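Local structure of LEOA (Escherichia coli, 4AUR) at residues 15-26 against 38-49. The protein probably binds and hydrolyses GTP as a dynamin-like protein of enterotoxigenic bacteria. Sequence-based numbering, arbitrary orientation.
Sequences INSLLQLRGMLE and DLQKVTSAINAI
V42 packs as a knob into the hole on helix 15-26 formed by L18, L21, R22 and L25, a worked example of knobs-into-holes packing between antiparallel helices, whose axes here lie at 173°. Its CG1 rests 3.5 Å from L18 O, while CG2 is turned to the ends of L21 and L25. One helical turn on, I46 and L18 run alongside each other, pointing opposite ways, with I46 CG1 lying 3.8 Å from L18 CB, and I46 sends CD1 across L19 CD2. L18 and I49 meet tip to tip through their CD1 methyls, and L39 CD2 tucks against L25 CB at 3.5 Å. A single polar link spans the helices: R22, bent at chi3 (61°), brings NH1 to T43 OG1 at 2.9 Å, with OG1 tilted 21° out of the guanidinium plane. T43 OG1, held beside its own backbone N, accepts from R22 NH1 while donating to L39 O, which limits its rotation. L19 CD2, from the same helix as R22, lies over the rim of one guanidinium face. Behind this layer, helix 275-343 reaches L21, L25 and V42, and helix 250-273 touches I49. The interface is thus held mainly by aliphatic interlocking, with one directional bond among partly exposed residues.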
loop_
_atom_site.group_PDB
_atom_site.type_symbol
_atom_site.label_atom_id
_atom_site.label_comp_id
_atom_site.label_asym_id
_atom_site.label_seq_id
_atom_site.Cartn_x
_atom_site.Cartn_y
_atom_site.Cartn_z
ATOM N N ILE A 15 5.504 28.844 -6.080
ATOM C CA ILE A 15 5.975 29.051 -4.745
ATOM C C ILE A 15 5.216 28.138 -3.781
ATOM O O ILE A 15 5.839 27.467 -2.966
ATOM C CB ILE A 15 5.852 30.513 -4.360
ATOM C CG1 ILE A 15 6.954 31.300 -5.030
ATOM C CG2 ILE A 15 5.971 30.685 -2.856
ATOM C CD1 ILE A 15 6.681 32.787 -5.041
ATOM N N ASN A 16 3.896 28.060 -3.879
ATOM C CA ASN A 16 3.184 27.129 -3.023
ATOM C C ASN A 16 3.684 25.710 -3.191
ATOM O O ASN A 16 4.055 25.063 -2.208
ATOM C CB ASN A 16 1.696 27.138 -3.290
ATOM C CG ASN A 16 0.987 28.307 -2.622
ATOM O OD1 ASN A 16 1.443 28.864 -1.602
ATOM N ND2 ASN A 16 -0.151 28.686 -3.201
ATOM N N SER A 17 3.721 25.237 -4.434
ATOM C CA SER A 17 4.149 23.892 -4.716
ATOM C C SER A 17 5.510 23.602 -4.065
ATOM O O SER A 17 5.785 22.472 -3.657
ATOM C CB SER A 17 4.227 23.676 -6.207
ATOM O OG SER A 17 5.443 24.217 -6.723
ATOM N N LEU A 18 6.352 24.623 -3.929
ATOM C CA LEU A 18 7.637 24.451 -3.264
ATOM C C LEU A 18 7.522 24.449 -1.748
ATOM O O LEU A 18 8.286 23.787 -1.069
ATOM C CB LEU A 18 8.601 25.542 -3.703
ATOM C CG LEU A 18 9.194 25.375 -5.084
ATOM C CD1 LEU A 18 9.947 26.626 -5.456
ATOM C CD2 LEU A 18 10.102 24.156 -5.089
ATOM N N LEU A 19 6.573 25.202 -1.206
ATOM C CA LEU A 19 6.305 25.092 0.222
ATOM C C LEU A 19 5.769 23.690 0.569
ATOM O O LEU A 19 6.113 23.140 1.597
ATOM C CB LEU A 19 5.363 26.196 0.711
ATOM C CG LEU A 19 5.914 27.628 0.724
ATOM C CD1 LEU A 19 4.796 28.646 0.906
ATOM C CD2 LEU A 19 6.941 27.856 1.802
ATOM N N GLN A 20 4.943 23.111 -0.289
ATOM C CA GLN A 20 4.445 21.756 -0.054
ATOM C C GLN A 20 5.581 20.769 -0.157
ATOM O O GLN A 20 5.625 19.782 0.551
ATOM C CB GLN A 20 3.397 21.385 -1.083
ATOM C CG GLN A 20 2.106 22.190 -0.975
ATOM C CD GLN A 20 1.409 22.304 -2.315
ATOM O OE1 GLN A 20 1.691 21.543 -3.247
ATOM N NE2 GLN A 20 0.500 23.254 -2.423
ATOM N N LEU A 21 6.507 21.044 -1.066
ATOM C CA LEU A 21 7.717 20.254 -1.168
ATOM C C LEU A 21 8.463 20.274 0.139
ATOM O O LEU A 21 8.832 19.243 0.656
ATOM C CB LEU A 21 8.599 20.771 -2.294
ATOM C CG LEU A 21 9.750 19.853 -2.693
ATOM C CD1 LEU A 21 9.192 18.473 -2.986
ATOM C CD2 LEU A 21 10.502 20.402 -3.884
ATOM N N ARG A 22 8.664 21.457 0.694
ATOM C CA ARG A 22 9.292 21.609 2.015
ATOM C C ARG A 22 8.598 20.794 3.082
ATOM O O ARG A 22 9.243 20.208 3.915
ATOM C CB ARG A 22 9.319 23.076 2.424
ATOM C CG ARG A 22 10.655 23.485 3.024
ATOM C CD ARG A 22 10.835 24.990 3.040
ATOM N NE ARG A 22 9.806 25.647 3.836
ATOM C CZ ARG A 22 9.773 26.939 4.101
ATOM N NH1 ARG A 22 10.717 27.755 3.650
ATOM N NH2 ARG A 22 8.788 27.419 4.824
ATOM N N GLY A 23 7.276 20.763 3.040
ATOM C CA GLY A 23 6.486 19.997 3.990
ATOM C C GLY A 23 6.705 18.520 3.795
ATOM O O GLY A 23 6.704 17.758 4.746
HETATM N N MSE A 24 6.902 18.108 2.553
HETATM C CA MSE A 24 7.054 16.705 2.248
HETATM C C MSE A 24 8.395 16.305 2.754
HETATM O O MSE A 24 8.543 15.189 3.247
HETATM C CB MSE A 24 6.901 16.448 0.753
HETATM C CG MSE A 24 5.447 16.507 0.345
HETATM SE SE MSE A 24 5.319 15.915 -1.537
HETATM C CE MSE A 24 4.697 17.536 -2.446
ATOM N N LEU A 25 9.383 17.211 2.675
ATOM C CA LEU A 25 10.743 16.921 3.173
ATOM C C LEU A 25 10.824 16.754 4.669
ATOM O O LEU A 25 11.540 15.896 5.163
ATOM C CB LEU A 25 11.691 18.026 2.789
ATOM C CG LEU A 25 12.091 17.978 1.319
ATOM C CD1 LEU A 25 12.543 19.343 0.819
ATOM C CD2 LEU A 25 13.176 16.938 1.095
ATOM N N GLU A 26 10.113 17.601 5.397
ATOM C CA GLU A 26 10.031 17.470 6.845
ATOM C C GLU A 26 9.526 16.082 7.278
ATOM O O GLU A 26 9.936 15.579 8.317
ATOM C CB GLU A 26 9.101 18.533 7.433
ATOM C CG GLU A 26 9.611 19.958 7.358
ATOM C CD GLU A 26 8.682 20.953 8.044
ATOM O OE1 GLU A 26 7.440 20.772 8.005
ATOM O OE2 GLU A 26 9.206 21.938 8.624
ATOM N N ASP A 38 18.191 19.890 1.762
ATOM C CA ASP A 38 17.134 20.120 0.780
ATOM C C ASP A 38 16.138 21.165 1.299
ATOM O O ASP A 38 15.600 21.937 0.527
ATOM C CB ASP A 38 16.415 18.806 0.427
ATOM C CG ASP A 38 17.276 17.821 -0.430
ATOM O OD1 ASP A 38 18.092 18.273 -1.260
ATOM O OD2 ASP A 38 17.104 16.579 -0.293
ATOM N N LEU A 39 15.918 21.226 2.602
ATOM C CA LEU A 39 15.035 22.256 3.169
ATOM C C LEU A 39 15.542 23.669 2.924
ATOM O O LEU A 39 14.804 24.544 2.473
ATOM C CB LEU A 39 14.838 22.050 4.676
ATOM C CG LEU A 39 14.022 20.829 5.119
ATOM C CD1 LEU A 39 13.923 20.715 6.630
ATOM C CD2 LEU A 39 12.633 20.871 4.518
ATOM N N GLN A 40 16.810 23.906 3.207
ATOM C CA GLN A 40 17.353 25.230 2.977
ATOM C C GLN A 40 17.522 25.513 1.481
ATOM O O GLN A 40 17.391 26.655 1.045
ATOM C CB GLN A 40 18.650 25.419 3.749
ATOM C CG GLN A 40 18.866 26.863 4.163
ATOM C CD GLN A 40 18.087 27.255 5.420
ATOM O OE1 GLN A 40 18.067 26.508 6.422
ATOM N NE2 GLN A 40 17.458 28.453 5.388
ATOM N N LYS A 41 17.795 24.484 0.682
ATOM C CA LYS A 41 17.909 24.671 -0.769
ATOM C C LYS A 41 16.577 25.148 -1.299
ATOM O O LYS A 41 16.518 26.117 -2.046
ATOM C CB LYS A 41 18.298 23.393 -1.478
ATOM C CG LYS A 41 19.666 22.844 -1.112
ATOM C CD LYS A 41 20.761 23.378 -2.007
ATOM C CE LYS A 41 22.124 22.862 -1.576
ATOM N NZ LYS A 41 22.741 23.737 -0.535
ATOM N N VAL A 42 15.502 24.485 -0.875
ATOM C CA VAL A 42 14.145 24.850 -1.322
ATOM C C VAL A 42 13.734 26.277 -0.945
ATOM O O VAL A 42 13.216 27.011 -1.779
ATOM C CB VAL A 42 13.109 23.830 -0.821
ATOM C CG1 VAL A 42 11.688 24.366 -0.930
ATOM C CG2 VAL A 42 13.250 22.534 -1.602
ATOM N N THR A 43 13.944 26.662 0.309
ATOM C CA THR A 43 13.739 28.056 0.726
ATOM C C THR A 43 14.465 29.072 -0.181
ATOM O O THR A 43 13.849 30.012 -0.664
ATOM C CB THR A 43 14.221 28.273 2.166
ATOM O OG1 THR A 43 13.525 27.390 3.038
ATOM C CG2 THR A 43 13.971 29.696 2.620
ATOM N N SER A 44 15.759 28.862 -0.427
ATOM C CA SER A 44 16.519 29.690 -1.378
ATOM C C SER A 44 15.843 29.811 -2.746
ATOM O O SER A 44 15.736 30.910 -3.303
ATOM C CB SER A 44 17.942 29.147 -1.582
ATOM O OG SER A 44 18.738 29.233 -0.403
ATOM N N ALA A 45 15.388 28.700 -3.302
ATOM C CA ALA A 45 14.752 28.747 -4.613
ATOM C C ALA A 45 13.459 29.539 -4.559
ATOM O O ALA A 45 13.088 30.179 -5.536
ATOM C CB ALA A 45 14.507 27.350 -5.159
ATOM N N ILE A 46 12.769 29.509 -3.425
ATOM C CA ILE A 46 11.570 30.336 -3.286
ATOM C C ILE A 46 11.911 31.818 -3.350
ATOM O O ILE A 46 11.208 32.596 -3.993
ATOM C CB ILE A 46 10.821 30.044 -1.994
ATOM C CG1 ILE A 46 10.031 28.737 -2.166
ATOM C CG2 ILE A 46 9.868 31.171 -1.682
ATOM C CD1 ILE A 46 9.646 28.080 -0.864
ATOM N N ASN A 47 13.020 32.186 -2.713
ATOM C CA ASN A 47 13.448 33.559 -2.669
ATOM C C ASN A 47 13.889 34.018 -4.019
ATOM O O ASN A 47 13.487 35.085 -4.468
ATOM C CB ASN A 47 14.539 33.747 -1.623
ATOM C CG ASN A 47 14.015 33.506 -0.222
ATOM O OD1 ASN A 47 14.662 32.880 0.630
ATOM N ND2 ASN A 47 12.806 33.972 0.009
ATOM N N ALA A 48 14.702 33.217 -4.687
ATOM C CA ALA A 48 15.117 33.558 -6.040
ATOM C C ALA A 48 13.919 33.772 -6.921
ATOM O O ALA A 48 13.927 34.667 -7.745
ATOM C CB ALA A 48 15.990 32.468 -6.621
ATOM N N ILE A 49 12.884 32.964 -6.740
ATOM C CA ILE A 49 11.730 32.991 -7.640
ATOM C C ILE A 49 10.889 34.238 -7.483
ATOM O O ILE A 49 10.339 34.722 -8.456
ATOM C CB ILE A 49 10.843 31.755 -7.448
ATOM C CG1 ILE A 49 11.378 30.613 -8.305
ATOM C CG2 ILE A 49 9.406 32.035 -7.863
ATOM C CD1 ILE A 49 10.679 29.285 -8.075
#